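Local coordinates for protein lipase (Streptomyces rimosus, PDB 5MAL) that hydrolyses triacylglycerols and other carboxylic esters, and acyl-CoA thioesters, preferring medium-length acyl chains, as a secreted serine esterase of the SGNH hydrolase superfamily, at residues 37-40 against 44-47; 86-91 against 102-107; 92-97 against 213-218; 119-124 against 179-184. All blocks are in the same frame, centred on the assembly; numbering follows the deposited sequence.

Contact 1. Residues 37-40 against 44-47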
# COMPACT_ATOMS: atom_id res chain seq x y z
N LEU A 37 -12.63 2.18 -6.82
CA LEU A 37 -13.74 2.86 -6.17
C LEU A 37 -13.73 4.36 -6.46
O LEU A 37 -14.78 4.99 -6.67
CB LEU A 37 -13.71 2.63 -4.67
CG LEU A 37 -13.97 1.20 -4.20
CD1 LEU A 37 -13.82 1.13 -2.69
CD2 LEU A 37 -15.36 0.73 -4.62
N TRP A 38 -12.54 4.95 -6.44
CA TRP A 38 -12.43 6.36 -6.75
C TRP A 38 -12.89 6.61 -8.18
O TRP A 38 -13.69 7.50 -8.43
CB TRP A 38 -10.99 6.84 -6.56
CG TRP A 38 -10.87 8.32 -6.50
CD1 TRP A 38 -10.86 9.11 -5.38
CD2 TRP A 38 -10.73 9.20 -7.61
NE1 TRP A 38 -10.72 10.43 -5.73
CE2 TRP A 38 -10.65 10.51 -7.09
CE3 TRP A 38 -10.69 9.02 -8.99
CZ2 TRP A 38 -10.51 11.63 -7.91
CZ3 TRP A 38 -10.55 10.14 -9.81
CH2 TRP A 38 -10.46 11.42 -9.26
N ALA A 39 -12.39 5.83 -9.12
CA ALA A 39 -12.72 6.08 -10.52
C ALA A 39 -14.23 5.91 -10.72
O ALA A 39 -14.87 6.71 -11.41
CB ALA A 39 -11.93 5.15 -11.45
N ALA A 40 -14.80 4.90 -10.07
CA ALA A 40 -16.21 4.58 -10.25
C ALA A 40 -17.13 5.63 -9.63
O ALA A 40 -18.33 5.65 -9.92
CB ALA A 40 -16.52 3.21 -9.67
N GLY A 44 -16.48 10.39 -15.31
CA GLY A 44 -15.63 10.74 -16.44
C GLY A 44 -14.16 10.46 -16.23
O GLY A 44 -13.32 10.94 -16.99
N THR A 45 -13.84 9.67 -15.22
CA THR A 45 -12.45 9.30 -14.96
C THR A 45 -11.90 8.43 -16.06
O THR A 45 -12.39 7.34 -16.31
CB THR A 45 -12.29 8.56 -13.62
OG1 THR A 45 -12.79 9.37 -12.56
CG2 THR A 45 -10.82 8.27 -13.36
N ARG A 46 -10.87 8.92 -16.73
CA ARG A 46 -10.09 8.09 -17.62
C ARG A 46 -9.10 7.37 -16.72
O ARG A 46 -8.09 7.93 -16.29
CB ARG A 46 -9.39 8.91 -18.70
CG ARG A 46 -9.24 8.19 -20.03
CD ARG A 46 -8.74 9.14 -21.10
NE ARG A 46 -9.31 10.48 -20.94
CZ ARG A 46 -9.17 11.46 -21.83
NH1 ARG A 46 -8.48 11.26 -22.94
NH2 ARG A 46 -9.72 12.64 -21.60
N PHE A 47 -9.42 6.12 -16.42
CA PHE A 47 -8.80 5.39 -15.33
C PHE A 47 -7.75 4.39 -15.82
O PHE A 47 -8.06 3.31 -16.31
CB PHE A 47 -9.91 4.69 -14.54
CG PHE A 47 -9.43 3.87 -13.38
CD1 PHE A 47 -8.45 4.34 -12.51
CD2 PHE A 47 -10.01 2.64 -13.13
CE1 PHE A 47 -8.05 3.57 -11.43
CE2 PHE A 47 -9.60 1.87 -12.05
CZ PHE A 47 -8.63 2.34 -11.21
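The methyl group of Ala39 sits over one face of the Phe47 ring, a CH-pi contact in which CB lies 3.6 Å from the ring centroid and 21° off its normal. It is displaced toward the rim on the CG side, and CG itself is its nearest ring atom, at 3.4 Å from Ala39 CB. With CG anti to the backbone N (chi1 179°), the Phe47 ring is carried toward the helix. Alanine suits the spot, since a single methyl lets helix and ring lie close together. Thr45 meets the same helix with both branches: CG2 rests against Ala39 CB at 3.8 Å, while OG1 approaches Trp38 CZ3 to 3.6 Å, obliquely to the indole. The side chains of Trp38 and Thr45 cross at about a right angle. No hydrogen bond joins the two segments, and the polar ends find partners elsewhere: Thr45 OG1 bonds to His42 O in the intervening turn, Trp38 NE1 to the C-terminal Thr234 O. The contact closes a beta-alpha-beta unit, folding helix 34-40 onto edge strand 46-49, one of the two outermost in the sheet; Tyr4 of the adjacent parallel strand 3-8 meets both Trp38 and Phe47, and helix 219-232 packs against Trp38.

Contact 2. Residues 86-91 against 102-107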
# COMPACT_ATOMS: atom_id res chain seq x y z
N PHE A 86 7.99 -7.07 2.70
CA PHE A 86 6.94 -7.21 3.71
C PHE A 86 6.21 -8.54 3.63
O PHE A 86 5.99 -9.19 4.66
CB PHE A 86 5.92 -6.07 3.59
CG PHE A 86 6.23 -4.89 4.46
CD1 PHE A 86 7.49 -4.73 5.00
CD2 PHE A 86 5.26 -3.94 4.74
CE1 PHE A 86 7.79 -3.64 5.80
CE2 PHE A 86 5.55 -2.86 5.54
CZ PHE A 86 6.81 -2.71 6.08
N ALA A 87 5.81 -8.93 2.42
CA ALA A 87 5.12 -10.21 2.22
C ALA A 87 5.96 -11.36 2.77
O ALA A 87 5.49 -12.14 3.60
CB ALA A 87 4.80 -10.42 0.75
N ASP A 88 7.21 -11.43 2.29
CA ASP A 88 8.18 -12.41 2.76
C ASP A 88 8.34 -12.38 4.28
O ASP A 88 8.39 -13.43 4.94
CB ASP A 88 9.54 -12.17 2.10
CG ASP A 88 10.55 -13.26 2.43
OD1 ASP A 88 11.13 -13.24 3.55
OD2 ASP A 88 10.79 -14.13 1.57
N THR A 89 8.43 -11.18 4.83
CA THR A 89 8.54 -11.00 6.27
C THR A 89 7.35 -11.58 7.03
O THR A 89 7.51 -12.31 8.01
CB THR A 89 8.69 -9.54 6.63
OG1 THR A 89 9.93 -9.04 6.11
CG2 THR A 89 8.68 -9.38 8.13
N MET A 90 6.15 -11.23 6.58
CA MET A 90 4.93 -11.74 7.22
C MET A 90 4.89 -13.26 7.18
O MET A 90 4.53 -13.90 8.15
CB MET A 90 3.67 -11.17 6.56
CG MET A 90 3.58 -9.65 6.59
SD MET A 90 4.25 -8.92 8.10
CE MET A 90 3.10 -9.53 9.31
N THR A 91 5.26 -13.83 6.03
CA THR A 91 5.26 -15.27 5.88
C THR A 91 6.22 -15.93 6.87
O THR A 91 5.87 -16.90 7.56
CB THR A 91 5.63 -15.67 4.44
OG1 THR A 91 4.52 -15.40 3.58
CG2 THR A 91 5.99 -17.16 4.36
N LEU A 102 11.34 -11.35 14.51
CA LEU A 102 11.93 -10.09 14.91
C LEU A 102 13.16 -9.78 14.05
O LEU A 102 13.37 -8.65 13.62
CB LEU A 102 12.30 -10.12 16.39
CG LEU A 102 11.09 -10.20 17.33
CD1 LEU A 102 11.52 -10.12 18.80
CD2 LEU A 102 10.05 -9.13 17.00
N ALA A 103 13.95 -10.81 13.77
CA ALA A 103 15.14 -10.67 12.93
C ALA A 103 14.77 -10.24 11.51
O ALA A 103 15.42 -9.38 10.91
CB ALA A 103 15.91 -11.98 12.90
N ARG A 104 13.73 -10.87 10.97
CA ARG A 104 13.26 -10.57 9.63
C ARG A 104 12.73 -9.15 9.55
O ARG A 104 13.00 -8.44 8.59
CB ARG A 104 12.18 -11.58 9.21
CG ARG A 104 11.76 -11.48 7.76
CD ARG A 104 12.93 -11.78 6.84
NE ARG A 104 12.63 -11.44 5.45
CZ ARG A 104 12.80 -10.22 4.92
NH1 ARG A 104 13.26 -9.23 5.67
NH2 ARG A 104 12.50 -10.01 3.64
N ILE A 105 11.96 -8.74 10.56
CA ILE A 105 11.47 -7.37 10.67
C ILE A 105 12.61 -6.36 10.75
O ILE A 105 12.58 -5.30 10.11
CB ILE A 105 10.60 -7.18 11.92
CG1 ILE A 105 9.40 -8.12 11.88
CG2 ILE A 105 10.15 -5.72 12.02
CD1 ILE A 105 8.37 -7.66 10.95
N ALA A 106 13.60 -6.67 11.57
CA ALA A 106 14.75 -5.78 11.72
C ALA A 106 15.42 -5.57 10.37
O ALA A 106 15.82 -4.46 10.04
CB ALA A 106 15.74 -6.35 12.74
N LYS A 107 15.54 -6.65 9.60
CA LYS A 107 16.16 -6.58 8.29
C LYS A 107 15.29 -5.72 7.38
O LYS A 107 15.77 -4.86 6.67
CB LYS A 107 16.37 -7.99 7.71
CG LYS A 107 16.74 -8.04 6.23
CD LYS A 107 16.79 -9.47 5.73
CE LYS A 107 16.92 -9.53 4.21
NZ LYS A 107 16.91 -10.93 3.70
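Arg104 leaves its helix with CG anti to the backbone N, then bends at chi2 (62°), which lays its guanidinium beside Asp88 and Thr89. Asp88 also has its CG anti to N, and the two side chains cross at about a right angle. Arg104 NE donates to Asp88 OD1 at 3.0 Å in a fairly straight salt bridge, 163° at the hydrogen. The carboxylate oxygen lies in the guanidinium plane but receives the bond on its anti side, tilted out of the carboxylate plane. Helices 86-96 and 98-130 here form an antiparallel helical hairpin, their short segments running at 168° with axes 9.3 Å apart. Between them Thr89 sends its two branches different ways. OG1 stands over the centre of one guanidinium face, 3.3 Å from Arg104 CZ, without a hydrogen bond to it; its polar partner is Gly85 O, one turn earlier, just ahead of the helix. The aliphatic CE of Lys107 lies over the opposite face. Thr89 CG2 presses on Ile105 CD1 at 3.3 Å, a close methyl-methyl contact. Threonine fits because its hydroxyl bonds a backbone carbonyl while its methyl packs on Ile105, and its small size leaves room for the Arg104 chain. Ile105 continues the apolar side inward to Ile163 of helix 159-180.

Contact 3. Residues 92-97 against 213-218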
# COMPACT_ATOMS: atom_id res chain seq x y z
N THR A 92 7.42 -15.37 6.96
CA THR A 92 8.46 -15.87 7.84
C THR A 92 7.98 -15.80 9.28
O THR A 92 8.15 -16.74 10.05
CB THR A 92 9.77 -15.07 7.69
OG1 THR A 92 10.41 -15.44 6.46
CG2 THR A 92 10.72 -15.33 8.86
N CYS A 93 7.36 -14.68 9.62
CA CYS A 93 6.89 -14.44 10.98
C CYS A 93 5.85 -15.43 11.44
O CYS A 93 5.77 -15.76 12.61
CB CYS A 93 6.31 -13.04 11.09
SG CYS A 93 7.55 -11.78 11.15
N ASN A 94 5.03 -15.89 10.51
CA ASN A 94 3.94 -16.76 10.89
C ASN A 94 4.33 -18.21 10.80
O ASN A 94 3.56 -19.10 11.17
CB ASN A 94 2.72 -16.45 10.03
CG ASN A 94 2.01 -15.21 10.50
OD1 ASN A 94 1.29 -15.25 11.50
ND2 ASN A 94 2.24 -14.09 9.82
N LEU A 95 5.55 -18.46 10.33
CA LEU A 95 6.04 -19.82 10.21
C LEU A 95 7.15 -20.16 11.19
O LEU A 95 7.19 -21.26 11.75
CB LEU A 95 6.52 -20.08 8.78
CG LEU A 95 6.93 -21.51 8.49
CD1 LEU A 95 5.83 -22.45 8.95
CD2 LEU A 95 7.20 -21.69 7.00
N GLN A 96 8.07 -19.22 11.41
CA GLN A 96 9.31 -19.55 12.11
C GLN A 96 9.41 -19.06 13.54
O GLN A 96 10.40 -19.32 14.23
CB GLN A 96 10.49 -19.01 11.31
CG GLN A 96 10.58 -19.61 9.94
CD GLN A 96 11.85 -19.21 9.24
OE1 GLN A 96 12.71 -18.57 9.83
NE2 GLN A 96 11.98 -19.59 7.98
N GLY A 97 8.37 -18.36 14.00
CA GLY A 97 8.33 -17.94 15.39
C GLY A 97 8.96 -16.59 15.65
O GLY A 97 9.53 -15.96 14.76
N ASN A 213 -4.01 -13.01 0.32
CA ASN A 213 -4.83 -11.98 0.96
C ASN A 213 -4.32 -11.53 2.32
O ASN A 213 -4.72 -10.48 2.82
CB ASN A 213 -6.26 -12.49 1.11
CG ASN A 213 -7.01 -12.45 -0.20
OD1 ASN A 213 -6.44 -12.09 -1.23
ND2 ASN A 213 -8.29 -12.82 -0.17
N SER A 214 -3.45 -12.33 2.92
CA SER A 214 -3.00 -12.10 4.27
C SER A 214 -2.41 -10.70 4.43
O SER A 214 -1.62 -10.29 3.60
CB SER A 214 -1.98 -13.17 4.68
OG SER A 214 -2.45 -14.47 4.38
N TYR A 215 -2.84 -9.98 5.46
CA TYR A 215 -2.36 -8.64 5.81
C TYR A 215 -2.76 -7.55 4.82
O TYR A 215 -2.31 -6.41 4.92
CB TYR A 215 -0.84 -8.63 6.00
CG TYR A 215 -0.44 -9.46 7.17
CD1 TYR A 215 -0.67 -9.02 8.47
CD2 TYR A 215 0.13 -10.72 6.99
CE1 TYR A 215 -0.32 -9.78 9.55
CE2 TYR A 215 0.48 -11.50 8.08
CZ TYR A 215 0.25 -11.02 9.36
OH TYR A 215 0.60 -11.77 10.46
N HIS A 216 -3.60 -7.90 3.87
CA HIS A 216 -4.09 -6.88 2.95
C HIS A 216 -5.44 -6.35 3.39
O HIS A 216 -6.13 -7.01 4.15
CB HIS A 216 -4.17 -7.45 1.55
CG HIS A 216 -2.83 -7.61 0.93
ND1 HIS A 216 -1.99 -8.67 1.21
CD2 HIS A 216 -2.13 -6.79 0.11
CE1 HIS A 216 -0.85 -8.51 0.56
NE2 HIS A 216 -0.91 -7.38 -0.12
N PRO A 217 -5.81 -5.16 2.92
CA PRO A 217 -7.11 -4.64 3.33
C PRO A 217 -8.25 -5.51 2.85
O PRO A 217 -8.19 -6.08 1.75
CB PRO A 217 -7.17 -3.27 2.66
CG PRO A 217 -5.74 -2.88 2.50
CD PRO A 217 -5.04 -4.17 2.15
N THR A 218 -9.27 -5.63 3.68
CA THR A 218 -10.51 -6.24 3.26
C THR A 218 -11.23 -5.29 2.32
O THR A 218 -10.75 -4.18 2.08
CB THR A 218 -11.40 -6.53 4.46
OG1 THR A 218 -11.79 -5.27 5.04
CG2 THR A 218 -10.66 -7.37 5.49
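Asn94 and Tyr215 reach toward each other from opposite directions, the amide nitrogen arriving at the edge of the phenol ring, and so join the end of helix 86-96 to the loop that carries the active-site histidine. Along that loop, Asn213 opens a type II beta turn closed by the backbone bond from His216 N to Asn213 O, 3.0 Å long. Ser214 follows, its OG held by Val211 O and Thr208 N. Tyr215 occupies the third position of the turn with a positive phi, and its CG, anti to the carbonyl carbon (chi1 -65°), aims the ring at the helix. Asn94 ND2 donates to Tyr215 OH at 2.9 Å and 165°, with the oxygen in the amide plane; amide and ring are turned 37° apart. A phenol suits the place because its hydroxyl also bonds Tyr145 OH, and Asn94 ND2 also bonds Met90 O. A leucine in place of Asn94 would probably leave Tyr215 OH without this donor and Met90 O without its side-chain partner. His216 comes next. Its NE2 bonds to the nucleophile Ser10 OG; ND1, on the other side, makes a bent bond of 2.9 Å to Ser214 O, well out of the carbonyl plane, so a main-chain oxygen holds it, consistent with a Ser/His catalytic dyad. Pro217 then packs on Gln222 and Tyr226, and Thr218 N-caps helix 219-232 through Gly221 N. Thus the loop leads straight into helix 219-232, while the disulfide Cys93-Cys101 ties helix 86-96 to helix 98-130.

Contact 4. Residues 119-124 against 179-184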
# COMPACT_ATOMS: atom_id res chain seq x y z
N GLN A 119 14.95 4.60 -3.66
CA GLN A 119 14.16 3.89 -4.64
C GLN A 119 12.83 4.59 -4.83
O GLN A 119 12.29 4.61 -5.92
CB GLN A 119 13.94 2.45 -4.22
CG GLN A 119 15.22 1.68 -4.09
CD GLN A 119 14.95 0.26 -3.74
OE1 GLN A 119 14.31 -0.02 -2.73
NE2 GLN A 119 15.41 -0.66 -4.58
N LEU A 120 12.31 5.18 -3.75
CA LEU A 120 11.11 6.00 -3.89
C LEU A 120 11.41 7.19 -4.79
O LEU A 120 10.61 7.52 -5.68
CB LEU A 120 10.60 6.46 -2.53
CG LEU A 120 10.10 5.35 -1.61
CD1 LEU A 120 9.69 5.95 -0.29
CD2 LEU A 120 8.94 4.62 -2.27
N ASP A 121 12.56 7.83 -4.57
CA ASP A 121 12.97 8.94 -5.41
C ASP A 121 12.99 8.55 -6.88
O ASP A 121 12.59 9.33 -7.74
CB ASP A 121 14.34 9.47 -4.99
CG ASP A 121 14.27 10.36 -3.78
OD1 ASP A 121 13.19 10.94 -3.52
OD2 ASP A 121 15.30 10.50 -3.09
N GLN A 122 13.46 7.33 -7.17
CA GLN A 122 13.48 6.83 -8.53
C GLN A 122 12.10 6.91 -9.16
O GLN A 122 11.93 7.41 -10.27
CB GLN A 122 13.99 5.39 -8.58
CG GLN A 122 15.48 5.28 -8.44
CD GLN A 122 15.95 3.86 -8.62
OE1 GLN A 122 15.54 2.95 -7.89
NE2 GLN A 122 16.79 3.65 -9.63
N VAL A 123 11.11 6.42 -8.42
CA VAL A 123 9.75 6.44 -8.91
C VAL A 123 9.24 7.87 -8.95
O VAL A 123 8.63 8.30 -9.93
CB VAL A 123 8.82 5.58 -8.05
CG1 VAL A 123 7.38 5.71 -8.54
CG2 VAL A 123 9.26 4.13 -8.08
N TYR A 124 9.48 8.62 -7.87
CA TYR A 124 8.85 9.93 -7.76
C TYR A 124 9.46 10.89 -8.80
O TYR A 124 8.76 11.75 -9.33
CB TYR A 124 9.00 10.51 -6.36
CG TYR A 124 8.33 9.73 -5.24
CD1 TYR A 124 7.52 8.62 -5.51
CD2 TYR A 124 8.49 10.12 -3.92
CE1 TYR A 124 6.92 7.91 -4.46
CE2 TYR A 124 7.91 9.44 -2.89
CZ TYR A 124 7.12 8.35 -3.15
OH TYR A 124 6.58 7.70 -2.07
N ALA A 179 6.62 14.43 0.38
CA ALA A 179 6.67 15.88 0.58
C ALA A 179 7.88 16.48 -0.14
O ALA A 179 7.83 17.62 -0.61
CB ALA A 179 6.70 16.20 2.05
N ASP A 180 8.95 15.70 -0.24
CA ASP A 180 10.18 16.18 -0.88
C ASP A 180 10.03 16.34 -2.38
O ASP A 180 10.85 16.99 -3.03
CB ASP A 180 11.34 15.24 -0.59
CG ASP A 180 12.63 15.99 -0.42
OD1 ASP A 180 12.62 17.02 0.29
OD2 ASP A 180 13.64 15.56 -1.01
N HIS A 181 8.98 15.75 -2.95
CA HIS A 181 8.64 15.95 -4.35
C HIS A 181 7.36 16.75 -4.52
O HIS A 181 6.83 16.88 -5.63
CB HIS A 181 8.50 14.61 -5.07
CG HIS A 181 9.76 13.83 -5.14
ND1 HIS A 181 10.44 13.63 -6.33
CD2 HIS A 181 10.48 13.19 -4.19
CE1 HIS A 181 11.51 12.91 -6.10
NE2 HIS A 181 11.56 12.62 -4.81
N GLY A 182 6.86 17.31 -3.42
CA GLY A 182 5.66 18.11 -3.45
C GLY A 182 4.42 17.26 -3.65
O GLY A 182 3.37 17.77 -4.07
N PHE A 183 4.53 15.97 -3.34
CA PHE A 183 3.36 15.08 -3.41
C PHE A 183 2.62 15.10 -2.09
O PHE A 183 3.22 15.33 -1.04
CB PHE A 183 3.74 13.64 -3.71
CG PHE A 183 4.54 13.45 -4.98
CD1 PHE A 183 4.52 14.40 -5.99
CD2 PHE A 183 5.27 12.29 -5.17
CE1 PHE A 183 5.25 14.20 -7.16
CE2 PHE A 183 6.00 12.09 -6.31
CZ PHE A 183 5.99 13.04 -7.32
N ALA A 184 1.31 14.88 -2.15
CA ALA A 184 0.53 14.68 -0.94
C ALA A 184 0.83 13.30 -0.40
O ALA A 184 1.10 12.38 -1.17
CB ALA A 184 -0.95 14.82 -1.21
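A Schellman motif ends helix 159-180, and the two residues flanking its glycine, His181 and Phe183, form an aromatic cluster with Tyr124 of helix 98-130. Gly182, at positive phi (73°), takes the C-prime place, its N bonded to Ala179 O at 3.0 Å. His181 NE2 donates to Asp121 OD1 at 2.7 Å and 168°, a short, straight bond in the imidazole plane that reaches the oxygen from above the carboxylate plane. The other ring nitrogen, ND1, pairs with Asp128 OD2, so the imidazole is gripped at both nitrogens; two nearby carboxylates would be expected to favour its protonated form. Over the centre of the ring so held sits Tyr124 CB, 3.4 Å from the His181 centroid. The Tyr124 ring turns its edge to that face in a T-shaped pair with planes at 87°. Phe183 in turn offers its edge to one face of Tyr124, offset, with centroids 5.3 Å apart, and its CE2 also touches Tyr124 CB at 3.4 Å. Histidine suits this spot by giving both an aromatic face and two ring nitrogens able to bond separate carboxylates. A leucine replacing His181 would probably leave Asp121 and Asp128 without their shared partner and deprive Tyr124 of the flat surface under its CB. Arg177 adds a salt bridge to Asp121 OD1. From here the chain enters strand 184-186, the outermost strand at this side of the parallel sheet, and the cluster packs this helix-to-strand connection against helix 98-130, within the alpha/beta/alpha fold of SGNH hydrolases.

The four contacts spread across a single SGNH domain built round a parallel sheet. Contact 1 comes first along the chain and lies at the edge strand 46-49, whereas contact 4 adjoins the other edge strand, 184-186; their centres are 23 Å apart. Contacts 2 and 3 are neighbours, with centres 10 Å apart and helix 86-96 in common, and they touch where Met90 packs on the Tyr215 ring. Their segments interleave along the chain. Contact 2 also shares the long helix 98-130 with contact 4, the centres of the two being 25 Å apart. That helix therefore spans from the hairpin near the active-site loop to the sheet edge, while contact 3 joins distant sequence to the catalytic histidine.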